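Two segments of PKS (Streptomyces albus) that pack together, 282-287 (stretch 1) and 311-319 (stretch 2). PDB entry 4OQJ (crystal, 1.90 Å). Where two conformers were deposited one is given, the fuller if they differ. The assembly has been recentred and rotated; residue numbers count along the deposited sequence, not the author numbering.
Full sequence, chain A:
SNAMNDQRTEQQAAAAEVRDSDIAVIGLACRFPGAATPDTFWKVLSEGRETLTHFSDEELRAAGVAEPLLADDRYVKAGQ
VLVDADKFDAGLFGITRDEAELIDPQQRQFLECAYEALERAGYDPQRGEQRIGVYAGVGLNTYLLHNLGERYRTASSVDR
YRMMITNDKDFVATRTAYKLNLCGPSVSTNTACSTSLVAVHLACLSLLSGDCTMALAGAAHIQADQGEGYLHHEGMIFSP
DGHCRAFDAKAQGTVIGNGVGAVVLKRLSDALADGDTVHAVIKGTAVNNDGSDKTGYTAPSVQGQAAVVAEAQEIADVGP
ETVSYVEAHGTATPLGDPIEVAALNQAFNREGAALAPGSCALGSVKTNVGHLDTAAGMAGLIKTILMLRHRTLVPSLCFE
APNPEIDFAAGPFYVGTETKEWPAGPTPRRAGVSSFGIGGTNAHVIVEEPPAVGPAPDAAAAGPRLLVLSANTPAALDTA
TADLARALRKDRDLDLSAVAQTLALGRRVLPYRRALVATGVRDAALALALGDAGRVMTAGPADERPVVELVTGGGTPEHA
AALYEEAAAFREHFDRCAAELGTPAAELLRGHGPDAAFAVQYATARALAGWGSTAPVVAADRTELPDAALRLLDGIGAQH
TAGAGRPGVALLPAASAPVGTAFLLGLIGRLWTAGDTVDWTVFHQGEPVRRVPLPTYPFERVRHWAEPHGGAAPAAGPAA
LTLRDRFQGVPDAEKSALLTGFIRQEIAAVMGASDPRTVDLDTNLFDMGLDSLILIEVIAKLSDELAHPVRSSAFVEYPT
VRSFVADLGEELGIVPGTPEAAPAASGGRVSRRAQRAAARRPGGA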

ATOM      1  N   ILE A 282      -2.439  -5.469  18.849  1.00 12.99           N
ATOM      2  CA  ILE A 282      -2.330  -4.144  18.252  1.00 13.52           C
ATOM      3  C   ILE A 282      -3.651  -3.428  18.495  1.00 16.29           C
ATOM      4  O   ILE A 282      -4.716  -3.886  18.061  1.00 17.95           O
ATOM      5  CB  ILE A 282      -2.000  -4.238  16.765  1.00 15.32           C
ATOM      6  CG1 ILE A 282      -0.608  -4.854  16.596  1.00 17.77           C
ATOM      7  CG2 ILE A 282      -2.052  -2.858  16.102  1.00 12.85           C
ATOM      8  CD1 ILE A 282      -0.267  -5.218  15.179  1.00 23.72           C
ATOM      9  N   LYS A 283      -3.573  -2.342  19.255  1.00 16.52           N
ATOM     10  CA  LYS A 283      -4.741  -1.581  19.678  1.00 18.62           C
ATOM     11  C   LYS A 283      -5.083  -0.520  18.657  1.00 18.50           C
ATOM     12  O   LYS A 283      -6.242  -0.116  18.519  1.00 17.71           O
ATOM     13  CB  LYS A 283      -4.482  -0.922  21.036  1.00 19.04           C
ATOM     14  CG  LYS A 283      -4.019  -1.874  22.133  1.00 23.79           C
ATOM     15  CD  LYS A 283      -5.162  -2.699  22.687  1.00 27.07           C
ATOM     16  CE  LYS A 283      -6.132  -1.863  23.524  1.00 35.54           C
ATOM     17  NZ  LYS A 283      -7.310  -2.676  23.938  1.00 43.17           N
ATOM     18  N   GLY A 284      -4.062  -0.055  17.942  1.00 15.28           N
ATOM     19  CA  GLY A 284      -4.258   0.997  16.968  1.00 16.07           C
ATOM     20  C   GLY A 284      -2.973   1.352  16.242  1.00 15.68           C
ATOM     21  O   GLY A 284      -1.866   1.034  16.700  1.00 14.67           O
ATOM     22  N   THR A 285      -3.131   1.996  15.093  1.00 15.81           N
ATOM     23  CA  THR A 285      -2.004   2.400  14.259  1.00 15.78           C
ATOM     24  C   THR A 285      -2.342   3.715  13.589  1.00 16.36           C
ATOM     25  O   THR A 285      -3.513   4.023  13.397  1.00 14.77           O
ATOM     26  CB  THR A 285      -1.682   1.366  13.162  1.00 15.32           C
ATOM     27  OG1 THR A 285      -2.754   1.335  12.205  1.00 16.37           O
ATOM     28  CG2 THR A 285      -1.485  -0.038  13.742  1.00 18.55           C
ATOM     29  N   ALA A 286      -1.320   4.478  13.220  1.00 14.06           N
ATOM     30  CA  ALA A 286      -1.528   5.715  12.487  1.00 13.46           C
ATOM     31  C   ALA A 286      -0.360   5.943  11.550  1.00 12.05           C
ATOM     32  O   ALA A 286       0.769   5.542  11.839  1.00 12.07           O
ATOM     33  CB  ALA A 286      -1.702   6.888  13.443  1.00 16.36           C
ATOM     34  N   VAL A 287      -0.661   6.553  10.408  1.00 10.00           N
ATOM     35  CA  VAL A 287       0.332   6.925   9.422  1.00 10.77           C
ATOM     36  C   VAL A 287       0.011   8.326   8.931  1.00 12.44           C
ATOM     37  O   VAL A 287      -1.154   8.637   8.682  1.00 10.36           O
ATOM     38  CB  VAL A 287       0.356   5.946   8.223  1.00  9.44           C
ATOM     39  CG1 VAL A 287       1.345   6.424   7.141  1.00 10.12           C
ATOM     40  CG2 VAL A 287       0.682   4.551   8.686  1.00 10.88           C
ATOM     41  N   GLU A 311      -2.258  10.514  17.216  1.00 20.53           N
ATOM     42  CA  GLU A 311      -3.305   9.923  16.380  0.50 20.53           C
ATOM     43  C   GLU A 311      -3.439   8.437  16.660  1.00 18.78           C
ATOM     44  O   GLU A 311      -4.537   7.896  16.732  1.00 19.50           O
ATOM     45  CB  GLU A 311      -3.015  10.140  14.884  0.50 20.61           C
ATOM     46  CG  GLU A 311      -4.146   9.670  13.969  0.50 20.69           C
ATOM     47  CD  GLU A 311      -3.854   9.824  12.472  0.50 21.41           C
ATOM     48  OE1 GLU A 311      -2.933  10.571  12.088  0.50 25.60           O
ATOM     49  OE2 GLU A 311      -4.564   9.192  11.672  0.50 18.21           O
ATOM     50  N   ALA A 312      -2.309   7.766  16.823  1.00 13.29           N
ATOM     51  CA  ALA A 312      -2.333   6.327  17.124  1.00 14.42           C
ATOM     52  C   ALA A 312      -2.976   6.055  18.487  1.00 15.69           C
ATOM     53  O   ALA A 312      -3.794   5.139  18.626  1.00 16.14           O
ATOM     54  CB  ALA A 312      -0.923   5.759  17.084  1.00 15.91           C
ATOM     55  N   GLN A 313      -2.623   6.851  19.492  1.00 19.02           N
ATOM     56  CA  GLN A 313      -3.194   6.673  20.819  1.00 19.68           C
ATOM     57  C   GLN A 313      -4.703   6.928  20.809  1.00 21.52           C
ATOM     58  O   GLN A 313      -5.465   6.207  21.457  1.00 24.34           O
ATOM     59  CB  GLN A 313      -2.513   7.598  21.832  1.00 17.40           C
ATOM     60  CG  GLN A 313      -1.089   7.211  22.128  1.00 18.45           C
ATOM     61  CD  GLN A 313      -0.415   8.153  23.105  1.00 22.54           C
ATOM     62  OE1 GLN A 313      -0.975   9.176  23.487  1.00 29.71           O
ATOM     63  NE2 GLN A 313       0.797   7.809  23.511  1.00 18.16           N
ATOM     64  N   GLU A 314      -5.133   7.948  20.077  1.00 21.74           N
ATOM     65  CA  GLU A 314      -6.553   8.284  20.012  1.00 23.41           C
ATOM     66  C   GLU A 314      -7.319   7.145  19.374  1.00 23.72           C
ATOM     67  O   GLU A 314      -8.373   6.752  19.850  1.00 22.67           O
ATOM     68  CB  GLU A 314      -6.784   9.577  19.218  1.00 25.00           C
ATOM     69  CG  GLU A 314      -6.365  10.840  19.934  1.00 35.95           C
ATOM     70  CD  GLU A 314      -7.167  11.099  21.202  1.00 47.55           C
ATOM     71  OE1 GLU A 314      -8.292  10.560  21.334  1.00 54.27           O
ATOM     72  OE2 GLU A 314      -6.662  11.840  22.071  1.00 46.98           O
ATOM     73  N   ILE A 315      -6.773   6.613  18.289  1.00 23.73           N
ATOM     74  CA  ILE A 315      -7.412   5.528  17.557  1.00 24.30           C
ATOM     75  C   ILE A 315      -7.498   4.274  18.425  1.00 20.50           C
ATOM     76  O   ILE A 315      -8.482   3.529  18.387  1.00 21.07           O
ATOM     77  CB  ILE A 315      -6.625   5.237  16.238  1.00 34.47           C
ATOM     78  CG1 ILE A 315      -7.299   5.934  15.062  1.00 42.99           C
ATOM     79  CG2 ILE A 315      -6.488   3.745  15.968  1.00 38.58           C
ATOM     80  CD1 ILE A 315      -8.604   5.296  14.630  1.00 49.28           C
ATOM     81  N   ALA A 316      -6.445   4.032  19.193  1.00 18.95           N
ATOM     82  CA  ALA A 316      -6.388   2.877  20.079  1.00 19.35           C
ATOM     83  C   ALA A 316      -7.254   3.053  21.321  1.00 21.40           C
ATOM     84  O   ALA A 316      -7.455   2.099  22.067  1.00 22.36           O
ATOM     85  CB  ALA A 316      -4.944   2.614  20.507  1.00 19.02           C
ATOM     86  N   ASP A 317      -7.734   4.271  21.550  1.00 22.90           N
ATOM     87  CA  ASP A 317      -8.436   4.641  22.792  1.00 24.88           C
ATOM     88  C   ASP A 317      -7.554   4.338  24.005  1.00 25.10           C
ATOM     89  O   ASP A 317      -8.001   3.782  25.012  1.00 25.61           O
ATOM     90  CB  ASP A 317      -9.784   3.920  22.917  1.00 29.74           C
ATOM     91  CG  ASP A 317     -10.674   4.525  24.011  1.00 42.63           C
ATOM     92  OD1 ASP A 317     -10.494   5.719  24.350  1.00 39.39           O
ATOM     93  OD2 ASP A 317     -11.555   3.808  24.532  1.00 54.20           O
ATOM     94  N   VAL A 318      -6.292   4.731  23.887  1.00 29.12           N
ATOM     95  CA  VAL A 318      -5.282   4.484  24.900  1.00 32.13           C
ATOM     96  C   VAL A 318      -4.738   5.830  25.370  1.00 28.07           C
ATOM     97  O   VAL A 318      -4.235   6.617  24.570  1.00 24.77           O
ATOM     98  CB  VAL A 318      -4.158   3.583  24.323  1.00 28.94           C
ATOM     99  CG1 VAL A 318      -2.885   3.654  25.135  1.00 28.81           C
ATOM    100  CG2 VAL A 318      -4.652   2.139  24.213  1.00 33.07           C
ATOM    101  N   GLY A 319      -4.849   6.097  26.665  1.00 25.57           N
ATOM    102  CA  GLY A 319      -4.362   7.347  27.220  1.00 24.25           C
ATOM    103  C   GLY A 319      -2.856   7.294  27.339  1.00 24.38           C
ATOM    104  O   GLY A 319      -2.304   6.237  27.664  1.00 24.27           O
TER
HETATM  105  O   HOH W   1      -3.740   7.232  10.436  1.00 15.80           O

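The strand and the helix in this polyketide synthase fragment approach so closely at Gly284 that no side chain would fit between them. Its CA lies 4.2 Å from the CA of Ala316, and a CB built in ideal geometry on Gly284 would point toward the helix and come within 2.8 Å of Ile315 CG2 and 2.9 Å of Ala316 N, both clashes. The example illustrates a general principle: where a helix lies close against a strand, small residues at the crossing let backbone meet backbone. Here the two axes come within 6.3 Å of each other, and their N-to-C directions differ by 142°, so the segments run roughly antiparallel.

The helix fills the room left by the glycine with the side chain of Ile315, whose CG2 sits 3.7 Å from Gly284 CA and 3.9 Å from Thr285 N. The chi1 of Ile315, -98°, lies between the usual wells. Next to it, Ala316 CB rests 3.8 Å from Gly284 N and 3.6 Å from Lys283 CB. The backbone takes part as well: Ala316 CA makes a CA-H...O contact with Lys283 O at 3.4 Å, with an angle of 145° at the hydrogen. No conventional hydrogen bond joins the two segments directly; the contacts between them are van der Waals packing and this CA-H...O approach, with one bridging water at the far end.

Two residues along the strand, the pattern is repeated with alanine. Ala286 points its CB toward the helix, 3.5 Å from Ala312 N and 3.9 Å from Ala312 CB, while Glu311 CG covers the same methyl at 3.7 Å from Ala286 CB. The alternation of the strand turns the intervening Thr285 and the following Val287 away. On the helix, the matching partners Ala312 and Ala316 are four residues apart, about one turn, and the bond from Ala316 N to Ala312 O (2.9 Å) ties them together.

At the Val287 end, water takes up the polar link. Water 1 accepts a hydrogen bond from Val287 N at 3.2 Å and donates one to Glu311 OE2 at 2.5 Å, connecting strand backbone to a helix carboxylate that also contributes its aliphatic portion to the packing.

Beyond Ala316 the chain turns out of the helix in a Schellman motif. Asp317 adopts positive phi (56°), and the bonds from Val318 N to Gln313 O (3.0 Å) and Asp317 N to Glu314 O (3.1 Å) reach back into the last turn. Val318 then faces the strand again, its CG2 4.3 Å from Lys283 CE.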